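Local atomic coordinates of putative N-acetylmuramoyl-L-alanine amidase,autolysin cwp6 (Peptoclostridium difficile, PDB entry 5J72), a protein that probably hydrolyses the amide bond between N-acetylmuramoyl and L-alanine in peptidoglycan, as a zinc-dependent autolysin held in the cell wall by CWB2 domains. Residues Ile3-Leu14 / Leu99-Glu109. Numbering follows the deposited sequence.
Sequences ININLQRKSVVL and LNLKDYDVTQE. With CA (calcium ion), chain C.
With Ile5 CG1 anti to its own carbonyl carbon (chi1 -66°) and the chain extended beyond it, CD1 reaches over the Tyr104 ring, 4.2 Å from its centroid and nearly on the ring normal, a CH-pi contact. Asp103 CB covers the opposite face, and Leu7 CD1 lies near the ring plane at its edge, touching Tyr104 CB and O. The same Ile5 CD1 touches Leu99 CD1, whose leucine crosses Ile3 at about a right angle. A water 2.6 Å from Tyr104 OH also accepts from Ile5 N. Lys10 bends at every torsion after chi1, which turns its amine back onto the end of the 3-10 turn 101-104; NZ donates to Asp103 O at 2.8 Å, 27° out of the carbonyl plane, and to a water within hydrogen-bonding distance of Asp105 O. Both segments belong to the N-terminal domain, where 11-13 pairs in parallel with the strand beginning at Val106, while 3-7 pairs antiparallel with 16-24. Thr107 N donates to Lys10 O (2.9 Å), Val12 N to Thr107 O (2.8 Å) and Glu109 N to Val12 O (2.8 Å). Val12 CG2 packs on Val106 CG1 at 3.7 Å, with Tyr63 of strand 56-63 against both valines. Gln108 lies on the Val12 side of the pairing, its amide held by Trp73 and Lys65. On the side of strand 3-7 turned away from 99-109, where Asn6 touches Asp181, Asn6 OD1 binds calcium at 2.6 Å, alongside four waters.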
# COMPACT_ATOMS: atom_id res chain seq x y z
N ILE A 3 -24.22 0.79 27.30
CA ILE A 3 -22.77 0.71 27.35
C ILE A 3 -22.25 0.35 25.99
O ILE A 3 -22.81 -0.55 25.35
CB ILE A 3 -22.31 -0.31 28.43
CG1 ILE A 3 -20.79 -0.39 28.46
CG2 ILE A 3 -22.96 -1.68 28.15
CD1 ILE A 3 -20.27 -1.04 29.75
N ASN A 4 -21.22 1.03 25.53
CA ASN A 4 -20.67 0.68 24.23
C ASN A 4 -19.16 0.53 24.45
O ASN A 4 -18.56 1.43 25.06
CB ASN A 4 -20.91 1.80 23.18
CG ASN A 4 -20.28 1.35 21.82
OD1 ASN A 4 -19.09 1.67 21.52
ND2 ASN A 4 -20.96 0.55 21.00
N ILE A 5 -18.55 -0.55 24.00
CA ILE A 5 -17.10 -0.69 24.19
C ILE A 5 -16.44 -0.70 22.77
O ILE A 5 -16.71 -1.61 21.99
CB ILE A 5 -16.83 -2.03 24.90
CG1 ILE A 5 -17.42 -2.01 26.32
CG2 ILE A 5 -15.34 -2.30 24.98
CD1 ILE A 5 -17.33 -3.45 27.00
N ASN A 6 -15.56 0.21 22.51
CA ASN A 6 -14.94 0.27 21.17
C ASN A 6 -13.45 -0.03 21.27
O ASN A 6 -12.70 0.82 21.79
CB ASN A 6 -15.12 1.67 20.62
CG ASN A 6 -14.56 1.76 19.18
OD1 ASN A 6 -14.56 0.77 18.41
ND2 ASN A 6 -14.14 2.91 18.71
N LEU A 7 -13.03 -1.22 20.80
CA LEU A 7 -11.62 -1.62 20.86
C LEU A 7 -11.02 -1.41 19.47
O LEU A 7 -11.64 -1.75 18.46
CB LEU A 7 -11.49 -3.12 21.23
CG LEU A 7 -12.09 -3.45 22.62
CD1 LEU A 7 -11.79 -4.98 22.92
CD2 LEU A 7 -11.52 -2.51 23.71
N GLN A 8 -9.83 -0.85 19.43
CA GLN A 8 -9.23 -0.58 18.08
C GLN A 8 -8.80 -1.86 17.31
O GLN A 8 -9.07 -1.99 16.09
CB GLN A 8 -8.05 0.34 18.26
CG GLN A 8 -7.27 0.61 16.91
CD GLN A 8 -6.06 1.47 17.18
OE1 GLN A 8 -5.48 1.42 18.26
NE2 GLN A 8 -5.62 2.28 16.16
N ARG A 9 -8.17 -2.83 18.02
CA ARG A 9 -7.58 -4.04 17.38
C ARG A 9 -8.11 -5.29 17.98
O ARG A 9 -8.25 -5.34 19.19
CB ARG A 9 -6.05 -4.11 17.66
CG ARG A 9 -5.29 -2.80 17.50
CD ARG A 9 -3.79 -3.00 17.16
NE ARG A 9 -3.20 -1.64 17.13
CZ ARG A 9 -3.17 -0.82 16.07
NH1 ARG A 9 -2.67 0.40 16.17
NH2 ARG A 9 -3.61 -1.24 14.90
N LYS A 10 -8.41 -6.32 17.15
CA LYS A 10 -8.89 -7.58 17.67
C LYS A 10 -7.82 -8.67 17.45
O LYS A 10 -7.96 -9.81 17.92
CB LYS A 10 -10.14 -7.99 16.92
CG LYS A 10 -11.29 -6.95 17.10
CD LYS A 10 -11.56 -6.73 18.61
CE LYS A 10 -12.66 -7.58 19.16
NZ LYS A 10 -13.79 -7.84 18.16
N SER A 11 -6.75 -8.33 16.74
CA SER A 11 -5.60 -9.24 16.53
C SER A 11 -4.35 -8.44 16.94
O SER A 11 -4.14 -7.33 16.40
CB SER A 11 -5.54 -9.67 15.07
OG SER A 11 -4.48 -10.59 14.87
N VAL A 12 -3.55 -8.93 17.89
CA VAL A 12 -2.39 -8.19 18.37
C VAL A 12 -1.17 -9.14 18.50
O VAL A 12 -1.31 -10.32 18.15
CB VAL A 12 -2.71 -7.54 19.77
CG1 VAL A 12 -3.88 -6.54 19.63
CG2 VAL A 12 -3.04 -8.61 20.81
N VAL A 13 -0.06 -8.63 18.97
CA VAL A 13 1.12 -9.46 19.27
C VAL A 13 1.64 -8.88 20.59
O VAL A 13 1.19 -7.85 21.04
CB VAL A 13 2.25 -9.41 18.18
CG1 VAL A 13 1.72 -9.88 16.81
CG2 VAL A 13 2.74 -7.98 18.04
N LEU A 14 2.61 -9.53 21.21
CA LEU A 14 3.21 -9.00 22.44
C LEU A 14 3.78 -7.62 22.17
O LEU A 14 4.55 -7.46 21.17
CB LEU A 14 4.31 -10.02 22.89
CG LEU A 14 4.99 -9.65 24.22
CD1 LEU A 14 3.99 -9.79 25.43
CD2 LEU A 14 6.18 -10.63 24.45
N LEU A 99 -24.47 -6.82 26.74
CA LEU A 99 -23.25 -7.12 26.00
C LEU A 99 -23.08 -8.54 25.75
O LEU A 99 -23.49 -9.37 26.55
CB LEU A 99 -22.06 -6.61 26.83
CG LEU A 99 -22.05 -5.10 26.98
CD1 LEU A 99 -20.85 -4.67 27.81
CD2 LEU A 99 -21.94 -4.39 25.62
N ASN A 100 -22.46 -8.88 24.60
CA ASN A 100 -22.12 -10.25 24.33
C ASN A 100 -20.58 -10.24 24.46
O ASN A 100 -19.89 -9.76 23.56
CB ASN A 100 -22.49 -10.70 22.95
CG ASN A 100 -22.19 -12.15 22.79
OD1 ASN A 100 -21.36 -12.52 21.96
ND2 ASN A 100 -22.76 -13.05 23.57
N LEU A 101 -20.03 -10.74 25.58
CA LEU A 101 -18.59 -10.56 25.83
C LEU A 101 -17.65 -11.15 24.81
O LEU A 101 -16.55 -10.61 24.64
CB LEU A 101 -18.28 -11.09 27.24
CG LEU A 101 -19.11 -10.32 28.29
CD1 LEU A 101 -18.80 -10.90 29.63
CD2 LEU A 101 -18.76 -8.85 28.24
N LYS A 102 -18.03 -12.21 24.10
CA LYS A 102 -17.14 -12.72 23.11
C LYS A 102 -16.90 -11.70 21.98
O LYS A 102 -15.89 -11.83 21.26
CB LYS A 102 -17.67 -14.01 22.48
CG LYS A 102 -17.41 -15.25 23.39
CD LYS A 102 -16.14 -16.10 22.98
CE LYS A 102 -15.26 -16.49 24.19
NZ LYS A 102 -13.80 -16.79 23.85
N ASP A 103 -17.80 -10.74 21.82
CA ASP A 103 -17.55 -9.75 20.76
C ASP A 103 -16.26 -8.94 21.04
O ASP A 103 -15.75 -8.26 20.12
CB ASP A 103 -18.66 -8.70 20.74
CG ASP A 103 -20.00 -9.23 20.33
OD1 ASP A 103 -20.99 -8.52 20.51
OD2 ASP A 103 -20.07 -10.38 19.83
N TYR A 104 -15.75 -8.96 22.28
CA TYR A 104 -14.55 -8.17 22.59
C TYR A 104 -13.27 -9.03 22.70
O TYR A 104 -12.23 -8.50 23.07
CB TYR A 104 -14.73 -7.38 23.92
CG TYR A 104 -16.02 -6.61 23.83
CD1 TYR A 104 -17.17 -7.06 24.50
CD2 TYR A 104 -16.15 -5.51 22.97
CE1 TYR A 104 -18.40 -6.46 24.29
CE2 TYR A 104 -17.41 -4.91 22.75
CZ TYR A 104 -18.52 -5.40 23.41
OH TYR A 104 -19.79 -4.94 23.15
N ASP A 105 -13.34 -10.32 22.38
CA ASP A 105 -12.12 -11.17 22.51
C ASP A 105 -11.00 -10.68 21.61
O ASP A 105 -11.27 -10.34 20.44
CB ASP A 105 -12.47 -12.57 22.02
CG ASP A 105 -13.28 -13.38 23.01
OD1 ASP A 105 -13.56 -12.88 24.11
OD2 ASP A 105 -13.63 -14.49 22.67
N VAL A 106 -9.78 -10.64 22.09
CA VAL A 106 -8.65 -10.16 21.30
C VAL A 106 -7.64 -11.25 21.22
O VAL A 106 -7.28 -11.80 22.28
CB VAL A 106 -8.08 -8.88 21.97
CG1 VAL A 106 -6.75 -8.50 21.33
CG2 VAL A 106 -9.11 -7.73 21.85
N THR A 107 -7.22 -11.64 19.99
CA THR A 107 -6.27 -12.73 19.83
C THR A 107 -4.85 -12.19 19.76
O THR A 107 -4.54 -11.28 18.96
CB THR A 107 -6.62 -13.52 18.55
OG1 THR A 107 -7.96 -13.97 18.68
CG2 THR A 107 -5.71 -14.72 18.36
N GLN A 108 -3.97 -12.75 20.60
CA GLN A 108 -2.55 -12.34 20.61
C GLN A 108 -1.76 -13.41 19.89
O GLN A 108 -1.54 -14.52 20.39
CB GLN A 108 -2.05 -12.18 22.06
CG GLN A 108 -0.60 -11.70 22.14
CD GLN A 108 -0.31 -11.24 23.55
OE1 GLN A 108 -1.11 -10.54 24.17
NE2 GLN A 108 0.90 -11.56 24.08
N GLU A 109 -1.30 -13.09 18.68
CA GLU A 109 -0.54 -14.05 17.88
C GLU A 109 0.95 -13.78 18.09
O GLU A 109 1.33 -12.84 18.78
CB GLU A 109 -0.83 -13.81 16.40
CG GLU A 109 -2.30 -13.76 16.09
CD GLU A 109 -2.87 -15.16 15.85
OE1 GLU A 109 -4.01 -15.25 15.36
OE2 GLU A 109 -2.20 -16.15 16.15
CA CA C . -16.68 -0.14 17.11
O HOH W 1 -19.95 -2.51 22.29
O HOH W 2 -17.74 -0.27 19.26
O HOH W 3 -10.22 -12.35 18.51
O HOH W 4 -13.75 -10.46 18.92
O HOH W 5 -5.46 -13.12 14.77
O HOH W 6 3.52 -12.13 20.20
O HOH W 7 -15.72 -2.26 17.14
O HOH W 8 -18.56 -0.92 16.61
O HOH W 9 -15.53 -0.01 15.12